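Local coordinates for protein geranylgeranyl pyrophosphate synthase (Corynebacterium glutamicum, PDB 3QQV) that probably catalyses magnesium-dependent chain elongation in isoprenoid biosynthesis, joining an allylic diphosphate such as dimethylallyl diphosphate to isopentenyl diphosphate, at residues V24-L29 / F57-G62; R64-Y69 / A218-R223; E98-C103 / V157-M162. All coordinates share one frame; numbering follows the deposited sequence. Where two conformers were deposited one is given.

Contact 1: residues V24-L29 / F57-G62; sequences VVRDRL and FVLNGG. With DMA (dimethylallyl diphosphate), chain D.
Arg26 carries CG trans to its backbone N about CA-CB (chi1 -157°) and runs extended from CG to NE, a shape that takes it off helix 21-43 and over to the last turn of helix 45-59. There NE meets Leu59 O at 3.1 Å. The bond is weak, because its N-H points well aside from the oxygen (125°). The positive group may still gain from the negative C-terminal helix end, although a lattice neighbour also touches Arg26.

The guanidinium also has two looser neighbours. Leu59 CB lies over one face, toward the rim, 4.1 Å from Arg26 NH2. Asn60 OD1 lies at the edge, in the guanidinium plane but 4.0 Å from Arg26 NH2. The Arg26 and Asn60 side chains run side by side in the same direction on the exposed side, with their flat groups turned 40° apart.

Further in, the contact is apolar and buried. Leu29 points toward helix 45-59, and its CB touches Leu59 CD2 at 3.8 Å. Its branch CD1 reaches Val58 CG1 at 3.7 Å, the two side chains crossing at about a right angle. Helix 97-111 closes the inner side, with Phe99 and Glu98 against Leu29 and Ala102 against Val58.

Asn60 is where the chain leaves the helix, and two glycines follow. Having no side chain, Gly62 can bring its CA to 3.3 Å from O3B of the bound dimethylallyl diphosphate. What the contact joins is thus an N-terminal helix pair of the all-alpha prenyl synthase fold, whose second helix runs out into the Gly-Gly-Lys-Arg sequence that borders the diphosphate site in this family.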
loop_
_atom_site.group_PDB
_atom_site.type_symbol
_atom_site.label_atom_id
_atom_site.label_comp_id
_atom_site.label_asym_id
_atom_site.label_seq_id
_atom_site.Cartn_x
_atom_site.Cartn_y
_atom_site.Cartn_z
ATOM N N VAL A 24 -2.077 -25.978 2.001
ATOM C CA VAL A 24 -0.919 -25.807 1.132
ATOM C C VAL A 24 -0.586 -24.310 1.029
ATOM O O VAL A 24 0.583 -23.931 1.086
ATOM C CB VAL A 24 -1.161 -26.440 -0.258
ATOM C CG1 VAL A 24 -0.034 -26.118 -1.227
ATOM C CG2 VAL A 24 -1.345 -27.951 -0.125
ATOM N N VAL A 25 -1.628 -23.485 0.914
ATOM C CA VAL A 25 -1.499 -22.023 0.890
ATOM C C VAL A 25 -0.822 -21.518 2.168
ATOM O O VAL A 25 0.127 -20.734 2.101
ATOM C CB VAL A 25 -2.870 -21.346 0.673
ATOM C CG1 VAL A 25 -2.785 -19.807 0.815
ATOM C CG2 VAL A 25 -3.390 -21.711 -0.687
ATOM N N ARG A 26 -1.285 -22.015 3.314
ATOM C CA ARG A 26 -0.698 -21.673 4.611
ATOM C C ARG A 26 0.781 -22.051 4.698
ATOM O O ARG A 26 1.561 -21.303 5.268
ATOM C CB ARG A 26 -1.480 -22.317 5.754
ATOM C CG ARG A 26 -1.315 -21.622 7.099
ATOM C CD ARG A 26 -1.877 -22.472 8.239
ATOM N NE ARG A 26 -1.842 -21.792 9.538
ATOM C CZ ARG A 26 -0.808 -21.806 10.383
ATOM N NH1 ARG A 26 0.310 -22.453 10.078
ATOM N NH2 ARG A 26 -0.892 -21.156 11.538
ATOM N N ASP A 27 1.153 -23.195 4.116
ATOM C CA ASP A 27 2.551 -23.623 4.036
ATOM C C ASP A 27 3.446 -22.740 3.191
ATOM O O ASP A 27 4.617 -22.541 3.523
ATOM C CB ASP A 27 2.658 -25.052 3.513
ATOM C CG ASP A 27 2.539 -26.073 4.614
ATOM O OD1 ASP A 27 2.703 -25.683 5.792
ATOM O OD2 ASP A 27 2.282 -27.256 4.298
ATOM N N ARG A 28 2.909 -22.252 2.080
ATOM C CA ARG A 28 3.665 -21.378 1.202
ATOM C C ARG A 28 3.875 -20.032 1.890
ATOM O O ARG A 28 4.970 -19.470 1.835
ATOM C CB ARG A 28 2.973 -21.206 -0.162
ATOM C CG ARG A 28 2.689 -22.513 -0.952
ATOM C CD ARG A 28 3.848 -23.513 -0.962
ATOM N NE ARG A 28 5.060 -22.963 -1.563
ATOM C CZ ARG A 28 6.269 -23.504 -1.456
ATOM N NH1 ARG A 28 6.441 -24.633 -0.776
ATOM N NH2 ARG A 28 7.311 -22.913 -2.033
ATOM N N LEU A 29 2.828 -19.551 2.552
ATOM C CA LEU A 29 2.856 -18.299 3.301
ATOM C C LEU A 29 3.792 -18.326 4.512
ATOM O O LEU A 29 4.479 -17.338 4.790
ATOM C CB LEU A 29 1.435 -17.907 3.725
ATOM C CG LEU A 29 0.487 -17.486 2.597
ATOM C CD1 LEU A 29 -0.921 -17.306 3.132
ATOM C CD2 LEU A 29 0.972 -16.222 1.854
ATOM N N PHE A 57 -2.573 -12.422 11.157
ATOM C CA PHE A 57 -3.717 -12.054 10.333
ATOM C C PHE A 57 -3.727 -12.865 9.030
ATOM O O PHE A 57 -4.773 -13.328 8.596
ATOM C CB PHE A 57 -3.707 -10.551 10.043
ATOM C CG PHE A 57 -4.930 -10.057 9.320
ATOM C CD1 PHE A 57 -6.117 -9.818 10.009
ATOM C CD2 PHE A 57 -4.895 -9.823 7.950
ATOM C CE1 PHE A 57 -7.240 -9.352 9.353
ATOM C CE2 PHE A 57 -6.026 -9.368 7.278
ATOM C CZ PHE A 57 -7.200 -9.128 7.979
ATOM N N VAL A 58 -2.547 -13.057 8.444
ATOM C CA VAL A 58 -2.389 -13.779 7.186
ATOM C C VAL A 58 -2.494 -15.305 7.385
ATOM O O VAL A 58 -3.181 -15.991 6.616
ATOM C CB VAL A 58 -1.045 -13.381 6.490
ATOM C CG1 VAL A 58 -0.724 -14.279 5.326
ATOM C CG2 VAL A 58 -1.110 -11.958 6.012
ATOM N N LEU A 59 -1.819 -15.823 8.413
ATOM C CA LEU A 59 -1.759 -17.272 8.651
ATOM C C LEU A 59 -3.035 -17.901 9.200
ATOM O O LEU A 59 -3.288 -19.083 8.962
ATOM C CB LEU A 59 -0.568 -17.647 9.539
ATOM C CG LEU A 59 0.813 -17.485 8.907
ATOM C CD1 LEU A 59 1.879 -18.197 9.742
ATOM C CD2 LEU A 59 0.814 -17.969 7.456
ATOM N N ASN A 60 -3.828 -17.123 9.931
ATOM C CA ASN A 60 -5.142 -17.576 10.390
ATOM C C ASN A 60 -6.225 -17.034 9.460
ATOM O O ASN A 60 -7.189 -16.405 9.896
ATOM C CB ASN A 60 -5.388 -17.149 11.841
ATOM C CG ASN A 60 -4.217 -17.492 12.759
ATOM O OD1 ASN A 60 -3.724 -18.622 12.764
ATOM N ND2 ASN A 60 -3.767 -16.511 13.534
ATOM N N GLY A 61 -6.051 -17.302 8.169
ATOM C CA GLY A 61 -6.827 -16.652 7.122
ATOM C C GLY A 61 -8.196 -17.239 6.896
ATOM O O GLY A 61 -8.634 -18.126 7.632
ATOM N N GLY A 62 -8.867 -16.741 5.859
ATOM C CA GLY A 62 -10.201 -17.199 5.505
ATOM C C GLY A 62 -10.206 -18.522 4.765
ATOM O O GLY A 62 -9.561 -19.489 5.181
HETATM C C1 DMA D . -13.677 -10.637 1.531
HETATM O O1 DMA D . -13.478 -11.889 0.902
HETATM C C2 DMA D . -15.058 -10.183 1.223
HETATM C C3 DMA D . -15.344 -9.548 0.109
HETATM C C4 DMA D . -14.300 -9.259 -0.892
HETATM C C5 DMA D . -16.754 -9.148 -0.141
HETATM P PA DMA D . -13.393 -13.244 1.677
HETATM O O1A DMA D . -12.803 -14.188 0.737
HETATM O O2A DMA D . -14.763 -13.437 2.135
HETATM O O3A DMA D . -12.426 -13.001 2.935
HETATM P PB DMA D . -11.497 -14.025 3.698
HETATM O O1B DMA D . -11.725 -13.684 5.089
HETATM O O2B DMA D . -10.128 -13.733 3.258
HETATM O O3B DMA D . -11.885 -15.373 3.288
#

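Contact 2: residues R64-Y69 / A218-R223; sequences RIRPLY and AYTIAR. With DMA (dimethylallyl diphosphate), chain D.
The Gly-Gly-Lys-Arg-Ile-Arg-Pro sequence, a diphosphate-binding element of trans-prenyltransferases, brings Arg66 against Tyr219 and Thr220 on helix 205-231. The two helices run nearly parallel here, and the second contains a wider pi-type turn at residues 218-222. In that turn Tyr219 O and Thr220 O are buried without a hydrogen-bond partner, Arg66 CG packing against the latter.

Arg66 does most of the work. Its chain is extended from CG to NE and passes over one face of the Tyr219 ring, with CD making a CH-pi contact 4.1 Å from the ring centroid. NE follows toward the rim, 3.2 Å from Tyr219 CE2. The guanidinium does not lie flat on the phenol, the two planes being 41° apart. Tyr219 itself is fixed at its far end by a hydrogen bond between its hydroxyl and Gln101 OE1.

On the Thr220 side, Arg66 NH2 makes a weak, bent hydrogen bond of 3.0 Å to OG1, which is already bonded to Thr216 O, while Thr220 CG2 lies over one guanidinium face, offset toward its rim. Gripped this way, the group turns its two terminal nitrogens to dimethylallyl diphosphate. NH1 reaches O1A at 3.1 Å and 158°, and NH2 reaches the ester oxygen O1, between C1 and PA, at 3.2 Å and 167°. Both are far straighter than the threonine bond. Ile65 joins in next to them, its CG2 lying 3.8 Å from Thr220 CG2 and also touching O1A.

One turn further on the contact is apolar. The Tyr69 hydroxyl is tied to that of Tyr245, and its ring leans on Ile221. Ile221 CD1 touches Tyr69 CE1 at 3.6 Å. The other branch, CG2, sits almost exactly over the middle of the Tyr69 ring, 3.5 Å above its centroid.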
loop_
_atom_site.group_PDB
_atom_site.type_symbol
_atom_site.label_atom_id
_atom_site.label_comp_id
_atom_site.label_asym_id
_atom_site.label_seq_id
_atom_site.Cartn_x
_atom_site.Cartn_y
_atom_site.Cartn_z
ATOM N N ARG A 64 -9.232 -18.992 1.659
ATOM C CA ARG A 64 -8.205 -18.936 0.610
ATOM C C ARG A 64 -8.816 -19.075 -0.792
ATOM O O ARG A 64 -8.287 -19.801 -1.640
ATOM C CB ARG A 64 -7.085 -19.968 0.832
ATOM C CG ARG A 64 -6.597 -20.115 2.275
ATOM C CD ARG A 64 -5.852 -18.893 2.770
ATOM N NE ARG A 64 -5.124 -19.197 3.997
ATOM C CZ ARG A 64 -4.540 -18.290 4.770
ATOM N NH1 ARG A 64 -4.596 -17.006 4.447
ATOM N NH2 ARG A 64 -3.899 -18.668 5.872
ATOM N N ILE A 65 -9.927 -18.367 -1.008
ATOM C CA ILE A 65 -10.701 -18.452 -2.244
ATOM C C ILE A 65 -9.910 -17.993 -3.476
ATOM O O ILE A 65 -9.973 -18.628 -4.533
ATOM C CB ILE A 65 -12.111 -17.758 -2.117
ATOM C CG1 ILE A 65 -13.058 -18.201 -3.238
ATOM C CG2 ILE A 65 -12.024 -16.238 -2.065
ATOM C CD1 ILE A 65 -13.750 -19.536 -2.976
ATOM N N ARG A 66 -9.127 -16.926 -3.321
ATOM C CA ARG A 66 -8.365 -16.382 -4.440
ATOM C C ARG A 66 -7.218 -17.292 -4.924
ATOM O O ARG A 66 -7.130 -17.528 -6.118
ATOM C CB ARG A 66 -7.936 -14.930 -4.170
ATOM C CG ARG A 66 -9.126 -14.013 -4.036
ATOM C CD ARG A 66 -8.801 -12.739 -3.273
ATOM N NE ARG A 66 -10.014 -11.976 -2.997
ATOM C CZ ARG A 66 -10.828 -12.204 -1.971
ATOM N NH1 ARG A 66 -10.558 -13.174 -1.106
ATOM N NH2 ARG A 66 -11.917 -11.460 -1.810
ATOM N N PRO A 67 -6.374 -17.842 -4.004
ATOM C CA PRO A 67 -5.404 -18.854 -4.451
ATOM C C PRO A 67 -6.057 -20.102 -5.040
ATOM O O PRO A 67 -5.490 -20.699 -5.948
ATOM C CB PRO A 67 -4.668 -19.239 -3.164
ATOM C CG PRO A 67 -4.789 -18.054 -2.293
ATOM C CD PRO A 67 -6.139 -17.476 -2.590
ATOM N N LEU A 68 -7.224 -20.482 -4.516
ATOM C CA LEU A 68 -7.995 -21.623 -5.025
ATOM C C LEU A 68 -8.366 -21.435 -6.480
ATOM O O LEU A 68 -8.106 -22.317 -7.307
ATOM C CB LEU A 68 -9.270 -21.844 -4.202
ATOM C CG LEU A 68 -9.273 -22.905 -3.102
ATOM C CD1 LEU A 68 -10.556 -22.782 -2.274
ATOM C CD2 LEU A 68 -9.157 -24.295 -3.716
ATOM N N TYR A 69 -8.934 -20.267 -6.793
ATOM C CA TYR A 69 -9.278 -19.931 -8.170
ATOM C C TYR A 69 -8.071 -19.802 -9.093
ATOM O O TYR A 69 -8.139 -20.226 -10.250
ATOM C CB TYR A 69 -10.161 -18.686 -8.234
ATOM C CG TYR A 69 -11.627 -19.007 -8.053
ATOM C CD1 TYR A 69 -12.343 -18.494 -6.980
ATOM C CD2 TYR A 69 -12.293 -19.849 -8.954
ATOM C CE1 TYR A 69 -13.685 -18.802 -6.806
ATOM C CE2 TYR A 69 -13.643 -20.142 -8.804
ATOM C CZ TYR A 69 -14.333 -19.617 -7.727
ATOM O OH TYR A 69 -15.671 -19.909 -7.552
ATOM N N ALA A 218 -13.717 -9.087 -10.234
ATOM C CA ALA A 218 -12.403 -9.113 -10.880
ATOM C C ALA A 218 -11.360 -9.678 -9.920
ATOM O O ALA A 218 -10.674 -10.656 -10.202
ATOM C CB ALA A 218 -12.016 -7.714 -11.319
ATOM N N TYR A 219 -11.327 -9.088 -8.741
ATOM C CA TYR A 219 -10.338 -9.366 -7.737
ATOM C C TYR A 219 -10.448 -10.753 -7.096
ATOM O O TYR A 219 -9.441 -11.387 -6.803
ATOM C CB TYR A 219 -10.492 -8.284 -6.680
ATOM C CG TYR A 219 -9.774 -8.543 -5.397
ATOM C CD1 TYR A 219 -8.391 -8.703 -5.376
ATOM C CD2 TYR A 219 -10.471 -8.578 -4.193
ATOM C CE1 TYR A 219 -7.727 -8.921 -4.199
ATOM C CE2 TYR A 219 -9.812 -8.778 -3.006
ATOM C CZ TYR A 219 -8.439 -8.957 -3.025
ATOM O OH TYR A 219 -7.766 -9.177 -1.866
ATOM N N THR A 220 -11.671 -11.218 -6.874
ATOM C CA THR A 220 -11.880 -12.430 -6.084
ATOM C C THR A 220 -11.876 -13.677 -6.954
ATOM O O THR A 220 -11.331 -14.713 -6.551
ATOM C CB THR A 220 -13.182 -12.328 -5.239
ATOM O OG1 THR A 220 -13.152 -11.110 -4.480
ATOM C CG2 THR A 220 -13.362 -13.512 -4.301
ATOM N N ILE A 221 -12.454 -13.575 -8.151
ATOM C CA ILE A 221 -12.647 -14.765 -8.985
ATOM C C ILE A 221 -12.064 -14.658 -10.399
ATOM O O ILE A 221 -11.274 -15.512 -10.797
ATOM C CB ILE A 221 -14.152 -15.233 -9.044
ATOM C CG1 ILE A 221 -14.760 -15.303 -7.635
ATOM C CG2 ILE A 221 -14.270 -16.594 -9.774
ATOM C CD1 ILE A 221 -16.007 -16.127 -7.492
ATOM N N ALA A 222 -12.455 -13.622 -11.147
ATOM C CA ALA A 222 -12.077 -13.487 -12.555
ATOM C C ALA A 222 -10.565 -13.386 -12.787
ATOM O O ALA A 222 -10.008 -14.144 -13.583
ATOM C CB ALA A 222 -12.803 -12.303 -13.216
ATOM N N ARG A 223 -9.912 -12.453 -12.099
ATOM C CA ARG A 223 -8.462 -12.289 -12.252
ATOM C C ARG A 223 -7.585 -13.402 -11.648
ATOM O O ARG A 223 -6.551 -13.722 -12.242
ATOM C CB ARG A 223 -7.994 -10.908 -11.801
ATOM C CG ARG A 223 -8.634 -9.735 -12.547
ATOM C CD ARG A 223 -8.204 -9.687 -14.002
ATOM N NE ARG A 223 -8.612 -8.430 -14.630
ATOM C CZ ARG A 223 -8.555 -8.192 -15.938
ATOM N NH1 ARG A 223 -8.115 -9.127 -16.766
ATOM N NH2 ARG A 223 -8.945 -7.013 -16.417
HETATM C C1 DMA D . -13.677 -10.637 1.531
HETATM O O1 DMA D . -13.478 -11.889 0.902
HETATM C C2 DMA D . -15.058 -10.183 1.223
HETATM C C3 DMA D . -15.344 -9.548 0.109
HETATM C C4 DMA D . -14.300 -9.259 -0.892
HETATM C C5 DMA D . -16.754 -9.148 -0.141
HETATM P PA DMA D . -13.393 -13.244 1.677
HETATM O O1A DMA D . -12.803 -14.188 0.737
HETATM O O2A DMA D . -14.763 -13.437 2.135
HETATM O O3A DMA D . -12.426 -13.001 2.935
HETATM P PB DMA D . -11.497 -14.025 3.698
HETATM O O1B DMA D . -11.725 -13.684 5.089
HETATM O O2B DMA D . -10.128 -13.733 3.258
HETATM O O3B DMA D . -11.885 -15.373 3.288
#

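Contact 3: residues E98-C103 / V157-M162; sequences EFIQAC and VWAEDM. With DMA (dimethylallyl diphosphate), chain D.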
loop_
_atom_site.group_PDB
_atom_site.type_symbol
_atom_site.label_atom_id
_atom_site.label_comp_id
_atom_site.label_asym_id
_atom_site.label_seq_id
_atom_site.Cartn_x
_atom_site.Cartn_y
_atom_site.Cartn_z
ATOM N N GLU A 98 -3.015 -13.863 -1.183
ATOM C CA GLU A 98 -3.349 -13.670 0.231
ATOM C C GLU A 98 -2.710 -12.419 0.842
ATOM O O GLU A 98 -3.259 -11.832 1.777
ATOM C CB GLU A 98 -3.000 -14.918 1.052
ATOM C CG GLU A 98 -3.955 -16.098 0.817
ATOM C CD GLU A 98 -5.418 -15.718 0.998
ATOM O OE1 GLU A 98 -5.877 -15.565 2.154
ATOM O OE2 GLU A 98 -6.125 -15.577 -0.019
ATOM N N PHE A 99 -1.565 -12.007 0.307
ATOM C CA PHE A 99 -0.939 -10.756 0.736
ATOM C C PHE A 99 -1.670 -9.516 0.211
ATOM O O PHE A 99 -1.784 -8.509 0.917
ATOM C CB PHE A 99 0.538 -10.738 0.369
ATOM C CG PHE A 99 1.408 -11.481 1.322
ATOM C CD1 PHE A 99 1.381 -11.192 2.692
ATOM C CD2 PHE A 99 2.273 -12.458 0.860
ATOM C CE1 PHE A 99 2.204 -11.876 3.575
ATOM C CE2 PHE A 99 3.101 -13.150 1.740
ATOM C CZ PHE A 99 3.065 -12.869 3.093
ATOM N N ILE A 100 -2.211 -9.603 -1.002
ATOM C CA ILE A 100 -3.084 -8.544 -1.517
ATOM C C ILE A 100 -4.363 -8.452 -0.692
ATOM O O ILE A 100 -4.807 -7.349 -0.330
ATOM C CB ILE A 100 -3.441 -8.756 -2.998
ATOM C CG1 ILE A 100 -2.168 -8.734 -3.837
ATOM C CG2 ILE A 100 -4.385 -7.654 -3.499
ATOM C CD1 ILE A 100 -2.319 -9.342 -5.180
ATOM N N GLN A 101 -4.945 -9.617 -0.402
ATOM C CA GLN A 101 -6.106 -9.711 0.475
ATOM C C GLN A 101 -5.842 -9.095 1.839
ATOM O O GLN A 101 -6.649 -8.313 2.317
ATOM C CB GLN A 101 -6.588 -11.170 0.603
ATOM C CG GLN A 101 -7.786 -11.389 1.540
ATOM C CD GLN A 101 -9.124 -10.898 0.988
ATOM O OE1 GLN A 101 -9.190 -10.002 0.146
ATOM N NE2 GLN A 101 -10.208 -11.491 1.477
ATOM N N ALA A 102 -4.713 -9.448 2.448
ATOM C CA ALA A 102 -4.295 -8.859 3.719
ATOM C C ALA A 102 -4.271 -7.327 3.638
ATOM O O ALA A 102 -4.880 -6.658 4.470
ATOM C CB ALA A 102 -2.939 -9.398 4.132
ATOM N N CYS A 103 -3.620 -6.786 2.609
ATOM C CA CYS A 103 -3.572 -5.338 2.401
ATOM C C CYS A 103 -4.964 -4.725 2.334
ATOM O O CYS A 103 -5.271 -3.798 3.088
ATOM C CB CYS A 103 -2.807 -4.974 1.124
ATOM S SG CYS A 103 -2.861 -3.178 0.810
ATOM N N VAL A 157 3.541 -5.017 -0.715
ATOM C CA VAL A 157 4.915 -5.151 -1.186
ATOM C C VAL A 157 5.367 -6.625 -1.191
ATOM O O VAL A 157 6.093 -7.079 -2.091
ATOM C CB VAL A 157 5.825 -4.215 -0.332
ATOM C CG1 VAL A 157 7.189 -4.788 -0.085
ATOM C CG2 VAL A 157 5.907 -2.846 -1.003
ATOM N N TRP A 158 4.908 -7.380 -0.202
ATOM C CA TRP A 158 5.245 -8.797 -0.120
ATOM C C TRP A 158 4.488 -9.674 -1.129
ATOM O O TRP A 158 5.028 -10.672 -1.593
ATOM C CB TRP A 158 5.136 -9.297 1.327
ATOM C CG TRP A 158 6.341 -8.860 2.148
ATOM C CD1 TRP A 158 7.476 -8.257 1.675
ATOM C CD2 TRP A 158 6.548 -9.042 3.561
ATOM N NE1 TRP A 158 8.367 -8.027 2.708
ATOM C CE2 TRP A 158 7.826 -8.508 3.871
ATOM C CE3 TRP A 158 5.785 -9.614 4.590
ATOM C CZ2 TRP A 158 8.342 -8.503 5.175
ATOM C CZ3 TRP A 158 6.298 -9.610 5.887
ATOM C CH2 TRP A 158 7.565 -9.060 6.167
ATOM N N ALA A 159 3.267 -9.275 -1.488
ATOM C CA ALA A 159 2.525 -9.915 -2.589
ATOM C C ALA A 159 3.337 -9.895 -3.871
ATOM O O ALA A 159 3.499 -10.939 -4.523
ATOM C CB ALA A 159 1.190 -9.225 -2.811
ATOM N N GLU A 160 3.851 -8.713 -4.221
ATOM C CA GLU A 160 4.659 -8.522 -5.420
ATOM C C GLU A 160 5.936 -9.335 -5.352
ATOM O O GLU A 160 6.286 -10.004 -6.322
ATOM C CB GLU A 160 4.999 -7.040 -5.639
ATOM C CG GLU A 160 3.874 -6.058 -5.342
ATOM C CD GLU A 160 2.910 -5.855 -6.486
ATOM O OE1 GLU A 160 3.056 -6.560 -7.503
ATOM O OE2 GLU A 160 1.992 -5.000 -6.357
ATOM N N ASP A 161 6.623 -9.282 -4.208
ATOM C CA ASP A 161 7.869 -10.057 -4.017
ATOM C C ASP A 161 7.643 -11.569 -4.148
ATOM O O ASP A 161 8.406 -12.253 -4.828
ATOM C CB ASP A 161 8.506 -9.784 -2.647
ATOM C CG ASP A 161 9.057 -8.379 -2.512
ATOM O OD1 ASP A 161 9.247 -7.678 -3.535
ATOM O OD2 ASP A 161 9.304 -7.982 -1.351
HETATM N N MSE A 162 6.580 -12.064 -3.516
HETATM C CA MSE A 162 6.257 -13.501 -3.510
HETATM C C MSE A 162 5.996 -14.044 -4.917
HETATM O O MSE A 162 6.456 -15.146 -5.260
HETATM C CB MSE A 162 5.068 -13.799 -2.600
HETATM C CG MSE A 162 5.012 -15.271 -2.172
HETATM SE SE MSE A 162 3.612 -15.573 -0.913
HETATM C CE MSE A 162 3.808 -17.495 -0.720
HETATM C C1 DMA D . -13.677 -10.637 1.531
HETATM O O1 DMA D . -13.478 -11.889 0.902
HETATM C C2 DMA D . -15.058 -10.183 1.223
HETATM C C3 DMA D . -15.344 -9.548 0.109
HETATM C C4 DMA D . -14.300 -9.259 -0.892
HETATM C C5 DMA D . -16.754 -9.148 -0.141
HETATM P PA DMA D . -13.393 -13.244 1.677
HETATM O O1A DMA D . -12.803 -14.188 0.737
HETATM O O2A DMA D . -14.763 -13.437 2.135
HETATM O O3A DMA D . -12.426 -13.001 2.935
HETATM P PB DMA D . -11.497 -14.025 3.698
HETATM O O1B DMA D . -11.725 -13.684 5.089
HETATM O O2B DMA D . -10.128 -13.733 3.258
HETATM O O3B DMA D . -11.885 -15.373 3.288
#
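Ala159 is wedged against Phe99 and Ile100, and this is where the two helices come closest, the CA atoms of Phe99 and Ala159 being 4.9 Å apart. Ala159 CB touches Phe99 CB at 3.6 Å and Ile100 CG1 at 3.5 Å. So small a side chain lets the antiparallel axes of these two segments approach to 8.0 Å. Ile100 CG1, opposite the carbonyl carbon across the CA-CB bond (chi1 -61°), is the branch that reaches the alanine.

Selenomethionine Met162 is just as close: its chain is extended beyond CG and brings the selenium, SE, to the edge of the Phe99 ring, 3.6 Å from CE2. This is a Met-aromatic contact made by selenium, near the ring plane, with the two side chains crossing at about a right angle.

Helix 97-111 is a core helix of the all-alpha isoprenoid synthase fold. At its C-terminal end the DDxxD motif begins, and Asp108 and Asp112 bind magnesium. On the face turned from helix 140-164, Gln101 sends NE2 to O2B of the bound dimethylallyl diphosphate at 2.9 Å, nearly straight at 171°, and more weakly to its O1.

The Trp158 side is looser. CB sits over the middle of the Phe99 ring, in a CH-pi contact 4.2 Å from the centroid; the indole turns away, offering its edge to Phe99 CE1. No hydrogen bond crosses between the segments. This outer side meets protein rather than water: Trp158 NE1 is bonded to Thr185 OG1 of the second subunit, and Asp161 forms salt bridges with Arg177 and Arg184 of that subunit.

How the contacts relate
Contact 1 closes first along the chain and hands over directly to contact 2, while contact 3 is nested inside the long loop that contact 2 closes. Their centres lie 12 to 15 Å apart. Arg64 ties them together: its NH1 reaches Val58 O of contact 1 at 2.8 Å, a probable hydrogen bond, and Glu98 OE1 of contact 3 at 3.0 Å, a salt bridge. Contacts 1 and 3 also pack Arg28 O against Met162 CE. Each contact has a segment that reaches one dimethylallyl diphosphate, through Gly62, Arg66 and Gln101, with Arg118 adding a further bond. The Tyr219 side chain is about 4 Å from another bound dimethylallyl diphosphate and about 9 Å from that of magnesium-binding Asp108.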